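Local coordinates for protein beta-phosphoglucomutase (Clostridium difficile, PDB 4GIB) that probably interconverts beta-D-glucose 1-phosphate and beta-D-glucose 6-phosphate as a magnesium-dependent phosphomutase of the HAD-like superfamily, at residues 68-72 and 73-77; 40-43 and 44-47; 61-64 and 65-68; 94-97 and 98-102. One frame throughout, in Å; residues are numbered along the deposited sequence. Where two conformers were deposited one is given.

Contact 1: 68-72 and 73-77. With PO4 (phosphate ion), chain F.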
loop_
_atom_site.group_PDB
_atom_site.type_symbol
_atom_site.label_atom_id
_atom_site.label_comp_id
_atom_site.label_asym_id
_atom_site.label_seq_id
_atom_site.Cartn_x
_atom_site.Cartn_y
_atom_site.Cartn_z
ATOM N N LYS A 68 -1.307 -2.279 9.260
ATOM C CA LYS A 68 -0.969 -2.558 7.878
ATOM C C LYS A 68 -1.396 -1.434 6.953
ATOM O O LYS A 68 -2.558 -1.016 6.960
ATOM C CB LYS A 68 -1.637 -3.862 7.449
ATOM C CG LYS A 68 -1.239 -4.356 6.086
ATOM C CD LYS A 68 -1.972 -5.642 5.742
ATOM C CE LYS A 68 -1.719 -6.044 4.296
ATOM N NZ LYS A 68 -0.277 -6.296 4.009
ATOM N N GLY A 69 -0.447 -0.943 6.159
ATOM C CA GLY A 69 -0.715 0.136 5.223
ATOM C C GLY A 69 -0.959 1.482 5.885
ATOM O O GLY A 69 -1.488 2.387 5.257
ATOM N N ILE A 70 -0.573 1.616 7.150
ATOM C CA ILE A 70 -0.753 2.865 7.899
ATOM C C ILE A 70 0.606 3.582 8.031
ATOM O O ILE A 70 1.629 2.935 8.222
ATOM C CB ILE A 70 -1.370 2.599 9.315
ATOM C CG1 ILE A 70 -2.701 1.842 9.222
ATOM C CG2 ILE A 70 -1.615 3.881 10.051
ATOM C CD1 ILE A 70 -3.840 2.611 8.480
ATOM N N SER A 71 0.601 4.909 7.919
ATOM C CA SER A 71 1.811 5.728 8.042
ATOM C C SER A 71 2.470 5.558 9.413
ATOM O O SER A 71 1.805 5.219 10.393
ATOM C CB SER A 71 1.492 7.219 7.820
ATOM O OG SER A 71 0.747 7.777 8.909
ATOM N N ARG A 72 3.767 5.862 9.469
ATOM C CA ARG A 72 4.602 5.680 10.674
ATOM C C ARG A 72 4.078 6.242 11.982
ATOM O O ARG A 72 3.956 5.509 12.965
ATOM C CB ARG A 72 6.001 6.255 10.422
ATOM C CG ARG A 72 7.021 5.974 11.519
ATOM C CD ARG A 72 8.364 6.564 11.137
ATOM N NE ARG A 72 8.701 6.134 9.790
ATOM C CZ ARG A 72 9.666 6.637 9.049
ATOM N NH1 ARG A 72 9.848 6.153 7.822
ATOM N NH2 ARG A 72 10.443 7.606 9.507
ATOM N N MET A 73 3.821 7.539 12.032
ATOM C CA MET A 73 3.357 8.164 13.277
ATOM C C MET A 73 1.925 7.761 13.648
ATOM O O MET A 73 1.606 7.618 14.846
ATOM C CB MET A 73 3.524 9.678 13.208
ATOM C CG MET A 73 5.011 10.110 13.021
ATOM S SD MET A 73 6.103 9.601 14.389
ATOM C CE MET A 73 5.410 10.614 15.700
ATOM N N GLU A 74 1.061 7.558 12.658
ATOM C CA GLU A 74 -0.290 7.106 12.961
ATOM C C GLU A 74 -0.219 5.697 13.535
ATOM O O GLU A 74 -0.913 5.391 14.517
ATOM C CB GLU A 74 -1.194 7.128 11.727
ATOM C CG GLU A 74 -2.605 6.584 11.970
ATOM C CD GLU A 74 -3.377 7.316 13.076
ATOM O OE1 GLU A 74 -3.041 8.481 13.379
ATOM O OE2 GLU A 74 -4.341 6.725 13.632
ATOM N N SER A 75 0.632 4.857 12.930
ATOM C CA SER A 75 0.825 3.480 13.367
ATOM C C SER A 75 1.273 3.439 14.809
ATOM O O SER A 75 0.779 2.632 15.576
ATOM C CB SER A 75 1.854 2.752 12.483
ATOM O OG SER A 75 1.413 2.691 11.150
ATOM N N LEU A 76 2.200 4.324 15.174
ATOM C CA LEU A 76 2.693 4.400 16.538
ATOM C C LEU A 76 1.565 4.779 17.510
ATOM O O LEU A 76 1.459 4.182 18.575
ATOM C CB LEU A 76 3.903 5.369 16.659
ATOM C CG LEU A 76 4.472 5.588 18.075
ATOM C CD1 LEU A 76 4.877 4.264 18.716
ATOM C CD2 LEU A 76 5.653 6.563 18.086
ATOM N N ASP A 77 0.742 5.765 17.150
ATOM C CA ASP A 77 -0.399 6.200 17.989
ATOM C C ASP A 77 -1.401 5.072 18.221
ATOM O O ASP A 77 -1.945 4.935 19.323
ATOM C CB ASP A 77 -1.138 7.423 17.386
ATOM C CG ASP A 77 -0.531 8.758 17.800
ATOM O OD1 ASP A 77 0.434 8.789 18.600
ATOM O OD2 ASP A 77 -1.043 9.800 17.346
HETATM P P PO4 F . 7.137 4.006 7.022
HETATM O O1 PO4 F . 5.690 3.560 6.940
HETATM O O2 PO4 F . 7.912 3.043 6.183
HETATM O O3 PO4 F . 7.289 5.404 6.477
HETATM O O4 PO4 F . 7.621 3.990 8.448
HETATM O O HOH W 1 3.539 9.507 10.005
#

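Contact 2: 40-43 and 44-47. With GLY (glycine), chain H.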
loop_
_atom_site.group_PDB
_atom_site.type_symbol
_atom_site.label_atom_id
_atom_site.label_comp_id
_atom_site.label_asym_id
_atom_site.label_seq_id
_atom_site.Cartn_x
_atom_site.Cartn_y
_atom_site.Cartn_z
ATOM N N THR A 40 6.077 -6.408 2.908
ATOM C CA THR A 40 6.794 -5.605 3.902
ATOM C C THR A 40 6.127 -5.643 5.287
ATOM O O THR A 40 6.736 -5.229 6.296
ATOM C CB THR A 40 6.802 -4.161 3.473
ATOM O OG1 THR A 40 5.450 -3.712 3.371
ATOM C CG2 THR A 40 7.503 -4.000 2.116
ATOM N N ALA A 41 4.887 -6.146 5.325
ATOM C CA ALA A 41 4.068 -6.168 6.539
ATOM C C ALA A 41 4.726 -6.893 7.709
ATOM O O ALA A 41 4.675 -6.423 8.859
ATOM C CB ALA A 41 2.675 -6.784 6.230
ATOM N N TYR A 42 5.361 -8.025 7.429
ATOM C CA TYR A 42 6.014 -8.750 8.499
ATOM C C TYR A 42 7.222 -7.971 9.033
ATOM O O TYR A 42 7.488 -7.981 10.245
ATOM C CB TYR A 42 6.428 -10.151 8.064
ATOM C CG TYR A 42 6.772 -11.020 9.244
ATOM C CD1 TYR A 42 5.775 -11.466 10.105
ATOM C CD2 TYR A 42 8.077 -11.407 9.501
ATOM C CE1 TYR A 42 6.073 -12.268 11.198
ATOM C CE2 TYR A 42 8.384 -12.218 10.589
ATOM C CZ TYR A 42 7.375 -12.645 11.427
ATOM O OH TYR A 42 7.664 -13.454 12.490
ATOM N N TYR A 43 7.944 -7.285 8.143
ATOM C CA TYR A 43 9.119 -6.502 8.579
ATOM C C TYR A 43 8.691 -5.351 9.487
ATOM O O TYR A 43 9.315 -5.109 10.505
ATOM C CB TYR A 43 9.930 -5.979 7.392
ATOM C CG TYR A 43 10.471 -7.059 6.489
ATOM C CD1 TYR A 43 11.247 -8.090 7.003
ATOM C CD2 TYR A 43 10.273 -7.011 5.111
ATOM C CE1 TYR A 43 11.764 -9.093 6.176
ATOM C CE2 TYR A 43 10.805 -8.006 4.267
ATOM C CZ TYR A 43 11.542 -9.042 4.817
ATOM O OH TYR A 43 12.067 -10.033 4.021
ATOM N N HIS A 44 7.625 -4.646 9.111
ATOM C CA HIS A 44 7.081 -3.566 9.934
ATOM C C HIS A 44 6.678 -4.113 11.296
ATOM O O HIS A 44 6.952 -3.509 12.324
ATOM C CB HIS A 44 5.830 -2.939 9.301
ATOM C CG HIS A 44 6.115 -2.018 8.159
ATOM N ND1 HIS A 44 6.625 -0.753 8.340
ATOM C CD2 HIS A 44 5.908 -2.155 6.825
ATOM C CE1 HIS A 44 6.760 -0.163 7.164
ATOM N NE2 HIS A 44 6.318 -0.987 6.230
ATOM N N TYR A 45 6.012 -5.263 11.282
ATOM C CA TYR A 45 5.554 -5.904 12.510
ATOM C C TYR A 45 6.701 -6.281 13.447
ATOM O O TYR A 45 6.584 -6.122 14.643
ATOM C CB TYR A 45 4.698 -7.118 12.192
ATOM C CG TYR A 45 4.532 -8.039 13.360
ATOM C CD1 TYR A 45 3.649 -7.737 14.396
ATOM C CD2 TYR A 45 5.261 -9.214 13.444
ATOM C CE1 TYR A 45 3.509 -8.587 15.487
ATOM C CE2 TYR A 45 5.116 -10.076 14.531
ATOM C CZ TYR A 45 4.233 -9.760 15.542
ATOM O OH TYR A 45 4.100 -10.614 16.631
ATOM N N MET A 46 7.785 -6.809 12.899
ATOM C CA MET A 46 8.959 -7.151 13.698
ATOM C C MET A 46 9.543 -5.888 14.318
ATOM O O MET A 46 9.953 -5.892 15.489
ATOM C CB MET A 46 10.025 -7.843 12.837
ATOM C CG MET A 46 9.684 -9.272 12.473
ATOM S SD MET A 46 10.954 -10.092 11.499
ATOM C CE MET A 46 10.753 -9.312 9.916
ATOM N N ALA A 47 9.579 -4.813 13.521
ATOM C CA ALA A 47 10.108 -3.527 13.972
ATOM C C ALA A 47 9.204 -2.877 15.018
ATOM O O ALA A 47 9.707 -2.324 16.007
ATOM C CB ALA A 47 10.315 -2.579 12.789
HETATM N N GLY H . 6.011 -13.534 5.543
HETATM C CA GLY H . 6.551 -14.871 5.937
HETATM C C GLY H . 6.409 -15.141 7.425
HETATM O O GLY H . 5.701 -16.059 7.843
HETATM O OXT GLY H . 6.992 -14.452 8.265
HETATM O O HOH W 2 5.263 -1.101 3.147
#

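Contact 3: 61-64 and 65-68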
loop_
_atom_site.group_PDB
_atom_site.type_symbol
_atom_site.label_atom_id
_atom_site.label_comp_id
_atom_site.label_asym_id
_atom_site.label_seq_id
_atom_site.Cartn_x
_atom_site.Cartn_y
_atom_site.Cartn_z
ATOM N N THR A 61 0.132 -10.665 15.404
ATOM C CA THR A 61 -0.135 -10.572 13.961
ATOM C C THR A 61 -1.621 -10.282 13.633
ATOM O O THR A 61 -1.963 -9.999 12.481
ATOM C CB THR A 61 0.361 -11.824 13.195
ATOM O OG1 THR A 61 0.453 -11.520 11.795
ATOM C CG2 THR A 61 -0.563 -13.034 13.431
ATOM N N LYS A 62 -2.492 -10.357 14.645
ATOM C CA LYS A 62 -3.908 -10.039 14.474
ATOM C C LYS A 62 -4.130 -8.530 14.640
ATOM O O LYS A 62 -4.739 -7.893 13.775
ATOM C CB LYS A 62 -4.775 -10.839 15.450
ATOM C CG LYS A 62 -4.735 -12.348 15.189
ATOM C CD LYS A 62 -5.709 -13.122 16.075
ATOM C CE LYS A 62 -5.671 -14.615 15.758
ATOM N NZ LYS A 62 -6.675 -15.404 16.540
ATOM N N PHE A 63 -3.639 -7.958 15.740
ATOM C CA PHE A 63 -3.758 -6.512 15.959
ATOM C C PHE A 63 -3.015 -5.762 14.861
ATOM O O PHE A 63 -3.557 -4.842 14.255
ATOM C CB PHE A 63 -3.215 -6.097 17.325
ATOM C CG PHE A 63 -3.147 -4.600 17.519
ATOM C CD1 PHE A 63 -4.287 -3.872 17.841
ATOM C CD2 PHE A 63 -1.943 -3.922 17.381
ATOM C CE1 PHE A 63 -4.222 -2.481 18.021
ATOM C CE2 PHE A 63 -1.874 -2.538 17.564
ATOM C CZ PHE A 63 -3.016 -1.822 17.882
ATOM N N ASN A 64 -1.775 -6.175 14.609
ATOM C CA ASN A 64 -0.954 -5.576 13.566
ATOM C C ASN A 64 -1.705 -5.464 12.241
ATOM O O ASN A 64 -1.398 -4.608 11.420
ATOM C CB ASN A 64 0.311 -6.393 13.339
ATOM C CG ASN A 64 1.140 -5.870 12.186
ATOM O OD1 ASN A 64 1.744 -4.801 12.267
ATOM N ND2 ASN A 64 1.190 -6.641 11.102
ATOM N N GLU A 65 -2.694 -6.318 12.037
ATOM C CA GLU A 65 -3.444 -6.285 10.807
ATOM C C GLU A 65 -4.230 -4.960 10.659
ATOM O O GLU A 65 -4.850 -4.745 9.627
ATOM C CB GLU A 65 -4.359 -7.508 10.713
ATOM C CG GLU A 65 -4.448 -8.118 9.311
ATOM C CD GLU A 65 -3.139 -8.800 8.876
ATOM O OE1 GLU A 65 -2.042 -8.298 9.216
ATOM O OE2 GLU A 65 -3.211 -9.837 8.179
ATOM N N SER A 66 -4.179 -4.092 11.692
ATOM C CA SER A 66 -4.787 -2.733 11.686
ATOM C C SER A 66 -3.688 -1.637 11.697
ATOM O O SER A 66 -3.951 -0.453 11.961
ATOM C CB SER A 66 -5.647 -2.510 12.910
ATOM O OG SER A 66 -4.834 -2.134 14.012
ATOM N N LEU A 67 -2.449 -2.055 11.506
ATOM C CA LEU A 67 -1.334 -1.138 11.381
ATOM C C LEU A 67 -0.865 -1.224 9.933
ATOM O O LEU A 67 -0.144 -0.362 9.450
ATOM C CB LEU A 67 -0.188 -1.523 12.308
ATOM C CG LEU A 67 -0.459 -1.527 13.801
ATOM C CD1 LEU A 67 0.767 -2.070 14.512
ATOM C CD2 LEU A 67 -0.820 -0.137 14.280
ATOM N N LYS A 68 -1.307 -2.279 9.260
ATOM C CA LYS A 68 -0.969 -2.558 7.878
ATOM C C LYS A 68 -1.396 -1.434 6.953
ATOM O O LYS A 68 -2.558 -1.016 6.960
ATOM C CB LYS A 68 -1.637 -3.862 7.449
ATOM C CG LYS A 68 -1.239 -4.356 6.086
ATOM C CD LYS A 68 -1.972 -5.642 5.742
ATOM C CE LYS A 68 -1.719 -6.044 4.296
ATOM N NZ LYS A 68 -0.277 -6.296 4.009
#

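Contact 4: 94-97 and 98-102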
loop_
_atom_site.group_PDB
_atom_site.type_symbol
_atom_site.label_atom_id
_atom_site.label_comp_id
_atom_site.label_asym_id
_atom_site.label_seq_id
_atom_site.Cartn_x
_atom_site.Cartn_y
_atom_site.Cartn_z
ATOM N N LYS A 94 7.482 10.561 20.965
ATOM C CA LYS A 94 6.986 9.702 19.914
ATOM C C LYS A 94 7.954 9.756 18.690
ATOM O O LYS A 94 8.209 8.736 18.059
ATOM C CB LYS A 94 5.571 10.080 19.494
ATOM C CG LYS A 94 4.553 10.063 20.588
ATOM C CD LYS A 94 3.179 9.822 20.007
ATOM C CE LYS A 94 2.095 9.818 21.039
ATOM N NZ LYS A 94 1.662 11.184 21.372
ATOM N N VAL A 95 8.469 10.948 18.369
ATOM C CA VAL A 95 9.451 11.122 17.281
ATOM C C VAL A 95 10.690 10.238 17.549
ATOM O O VAL A 95 11.201 9.574 16.643
ATOM C CB VAL A 95 9.881 12.628 17.105
ATOM C CG1 VAL A 95 11.196 12.759 16.312
ATOM C CG2 VAL A 95 8.725 13.478 16.455
ATOM N N ARG A 96 11.148 10.205 18.799
ATOM C CA ARG A 96 12.316 9.391 19.144
ATOM C C ARG A 96 12.015 7.911 18.948
ATOM O O ARG A 96 12.828 7.152 18.401
ATOM C CB ARG A 96 12.703 9.578 20.599
ATOM C CG ARG A 96 14.132 9.152 20.907
ATOM C CD ARG A 96 14.203 8.393 22.221
ATOM N NE ARG A 96 13.896 6.971 22.010
ATOM C CZ ARG A 96 13.553 6.108 22.963
ATOM N NH1 ARG A 96 13.317 4.841 22.644
ATOM N NH2 ARG A 96 13.419 6.500 24.223
ATOM N N MET A 97 10.842 7.498 19.410
ATOM C CA MET A 97 10.443 6.094 19.318
ATOM C C MET A 97 10.280 5.660 17.874
ATOM O O MET A 97 10.677 4.562 17.497
ATOM C CB MET A 97 9.147 5.863 20.082
ATOM C CG MET A 97 9.254 6.073 21.585
ATOM S SD MET A 97 7.616 6.016 22.364
ATOM C CE MET A 97 7.089 4.412 21.870
ATOM N N ALA A 98 9.699 6.538 17.069
ATOM C CA ALA A 98 9.491 6.274 15.651
ATOM C C ALA A 98 10.825 6.101 14.921
ATOM O O ALA A 98 10.943 5.263 14.041
ATOM C CB ALA A 98 8.683 7.415 15.011
ATOM N N GLU A 99 11.807 6.920 15.285
ATOM C CA GLU A 99 13.124 6.881 14.668
ATOM C C GLU A 99 13.809 5.544 14.896
ATOM O O GLU A 99 14.342 4.953 13.956
ATOM C CB GLU A 99 14.002 8.003 15.223
ATOM C CG GLU A 99 15.437 8.018 14.668
ATOM C CD GLU A 99 16.182 9.323 14.967
ATOM O OE1 GLU A 99 15.523 10.373 15.119
ATOM O OE2 GLU A 99 17.429 9.300 15.031
ATOM N N GLU A 100 13.792 5.084 16.145
ATOM C CA GLU A 100 14.416 3.833 16.519
ATOM C C GLU A 100 13.773 2.691 15.748
ATOM O O GLU A 100 14.455 1.802 15.256
ATOM C CB GLU A 100 14.311 3.609 18.041
ATOM C CG GLU A 100 14.853 2.264 18.503
ATOM C CD GLU A 100 14.713 2.018 20.005
ATOM O OE1 GLU A 100 14.875 0.840 20.404
ATOM O OE2 GLU A 100 14.444 2.979 20.777
ATOM N N LYS A 101 12.456 2.734 15.630
ATOM C CA LYS A 101 11.736 1.737 14.885
ATOM C C LYS A 101 12.098 1.816 13.406
ATOM O O LYS A 101 12.341 0.787 12.773
ATOM C CB LYS A 101 10.226 1.920 15.083
ATOM C CG LYS A 101 9.339 0.955 14.276
ATOM C CD LYS A 101 9.043 1.426 12.845
ATOM C CE LYS A 101 8.306 0.333 12.073
ATOM N NZ LYS A 101 7.887 0.729 10.721
ATOM N N ASN A 102 12.123 3.027 12.856
ATOM C CA ASN A 102 12.454 3.196 11.438
ATOM C C ASN A 102 13.842 2.602 11.134
ATOM O O ASN A 102 13.982 1.794 10.213
ATOM C CB ASN A 102 12.392 4.669 11.030
ATOM C CG ASN A 102 12.468 4.878 9.507
ATOM O OD1 ASN A 102 11.941 4.094 8.726
ATOM N ND2 ASN A 102 13.059 5.990 9.101
#

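Contact 1: 68-72 and 73-77
Ser71 and Ser75 lock together where the loop of residues 68-72 turns into helix 72-82, with Ser71 at the N-cap position. The carbonyl Ser71 O takes two donors from the same residue. Ser75 N reaches it at 2.8 Å, almost on the line of the carbonyl bond, and Ser75 OG comes from above the carbonyl plane to Ser71 O at 2.7 Å. Ser75 OG is placed for this by a chi1 of -62°, beside its own backbone N. Ser75 OG also lies 3.3 Å from Ile70 CB. Ile70 CG2 in turn meets the aliphatic part of Glu74, 3.5 Å from Glu74 CG, the two chains running slantwise past each other, while the Glu74 carboxylate turns off to a salt bridge with Arg78. This inner part is close-packed, and Ser75 is buried against Trp48 of helix 41-53. The other side is looser and watered: a water accepts from Met73 N at 2.8 Å and makes a long, weak link to Ser71 OG, itself bonded elsewhere. The Arg72 side chain points away from the helix start. It bends at chi3 (-50°) and presents a guanidinium edge to a phosphate ion, Arg72 NE donating to phosphate O4 at 2.8 Å (163°) and Arg72 NH1 to phosphate O3 at 3.0 Å. Ser141, Lys142 and Asn143 also bond to this ion. The bound anion, probably from the crystallisation liquor, is consistent with the predicted role of residues 67-72 in substrate binding: the first residue of the helix offers a guanidinium edge to the anion, while Ser75 doubles the bond to the N-cap carbonyl.

Contact 2: 40-43 and 44-47
The Tyr42 ring has bound glycine over one face and Met46 and Tyr45 on the other side of its plane. Glycine OXT stands 3.3 Å above the plane of the Tyr42 ring, over its centre. Met46 and Tyr45 both approach obliquely: Met46 SD is 4.4 Å from the Tyr42 ring centroid, a Met-aromatic contact, and the Tyr45 ring is inclined at 40° to that of Tyr42, with Tyr45 CD2 3.9 Å from Tyr42 CE1. The methyl Met46 CE reaches Tyr42 CD2. The imidazole of His44 is met edge-on instead, with Thr40 OG1 in its plane along with a water that is 2.6 Å from Thr40 OG1 and 3.3 Å from His44 NE2. The ring is stacked with Tyr105, and His44 ND1 is hydrogen-bonded to Lys101 NZ of helix 91-109. The Tyr42-Tyr45, Tyr42-Met46 and Thr40-His44 pairs are three or four residues apart, at the start of helix 41-53, which opens the helical cap domain that this HAD family inserts after the nucleophile loop. Asp34 ties the helix start to that loop, its OD1 accepting from the backbone N of both Thr40 and Ala41. Regular i to i+4 bonds then take over, the first from His44 N to Thr40 O at 3.0 Å. Tyr42 sends its ring out on the exposed side because CG is opposite the backbone N (chi1 -165°), bringing it across the Met46 chain at about a right angle. His44, with chi1 -76°, leaves the helix alongside Thr40 toward the cleft, where a phosphate ion lies about 4 Å from its side chain.

Contact 3: 61-64 and 65-68
A chi1 of 172° carries the Phe63 ring away from its backbone N and back past the turn, while Ser66, at chi1 82°, tucks its hydroxyl between N and carbonyl carbon. These two torsions set Ser66 OG over one face of the Phe63 ring, 4.1 Å above its plane and displaced toward the rim. The same hydroxyl donates to Phe63 O at 3.0 Å, so Ser66 turns back on the residue three positions earlier. Ser66 N also donates to that carbonyl, though its place in the model is less sure. The Phe63 ring continues into Leu67, with Phe63 CE2 4.1 Å from Leu67 CD1, and meets the Phe82 ring at a slant; Leu67 itself leans on Arg78 and Ile79 of helix 72-82. Asn64 crosses the leucine at about a right angle, its amide oxygen OD1 3.7 Å from Leu67 CD1. Asn64 O also takes two donors: Leu67 N comes from above the carbonyl plane to Asn64 O at 2.8 Å, and Lys68 N adds a weak bond. On the solvent side Glu65 folds back at chi2 toward Thr61 and Asn64, its carboxylate plane 56° from the Asn64 amide. The whole is a short 3-10 turn around 64-66, in the connection between helices 41-53 and 72-82. Chemically, Phe63 O and Asn64 O each accept two donors from within the turn, while Ser66 O bonds to Arg78, at the start of the predicted substrate-binding segment, which Leu67 and Lys68 open; Lys68, leaving the turn, then points its ammonium to salt bridges with Asp34 and Asp195, both ligands of the bound sodium.

Contact 4: 94-97 and 98-102
Glu100 and Arg96 are paired one turn apart on helix 91-109, an i to i+4 salt bridge on the outer side of the helical cap domain. Starting at CB, Glu100 first passes the backbone of the preceding turn, CB lying 3.8 Å from Met97 O. Its chain is stretched out from there (chi1 176°, chi2 -178°), which lifts CD to 4.1 Å from Arg96 NH1. At the tip the two carboxylate oxygens part company. OE2 meets Arg96 NH1 at 2.9 Å, nearly on the line of the C-O bond, but the approach lies 24° out of the guanidinium plane and the N-H points only roughly at it. OE1 goes instead to Lys54, outside the helix. Arg96 has two deposited conformers, so the bridge may be only part-time. In the conformer described, the arginine runs alongside Glu100, its chain bent at chi2 and chi3, and its other nitrogen NH2 reaches Glu93. In this conformer the carboxylate has two cationic partners and the guanidinium two carboxylates, which would probably spread charge along the solvent side. The inner side of the helix is different. Met97 presses on Leu51, Val55 and Phe89, and Lys101, a predicted substrate residue, lays its charged end against the Trp48 ring in a cation-pi contact and hydrogen-bonds through NZ to His44 ND1. Regular backbone bonds join the turns, from Ala98 N to Lys94 O at 2.8 Å and from Lys101 N to Met97 O at 3.2 Å. The small side chain of Ala98 rests on the turn before it, its CB 3.4 Å from Lys94 O.

Contact 2 lies on the first helix of the cap, contact 3 in the connection, contact 1 at the next helix start, contact 4 on the helix after that. Lys68 belongs to contacts 1 and 3 and also touches contact 2, NZ lying 3.7 Å from Ala41 CB. Contacts 3 and 1 pack through Leu67 CD2 and Ser75 O at 3.4 Å. Helices 72-82 and 91-109 meet at Met73 SD and Ala98 CB, 3.4 Å apart. Contacts 2 and 4 join where His44 ND1 lies 3.1 Å from Lys101 NZ, a probable hydrogen bond; contacts 3 and 4 do not touch. Arg72, His44 and Lys101 all approach bound phosphate in the predicted substrate cleft.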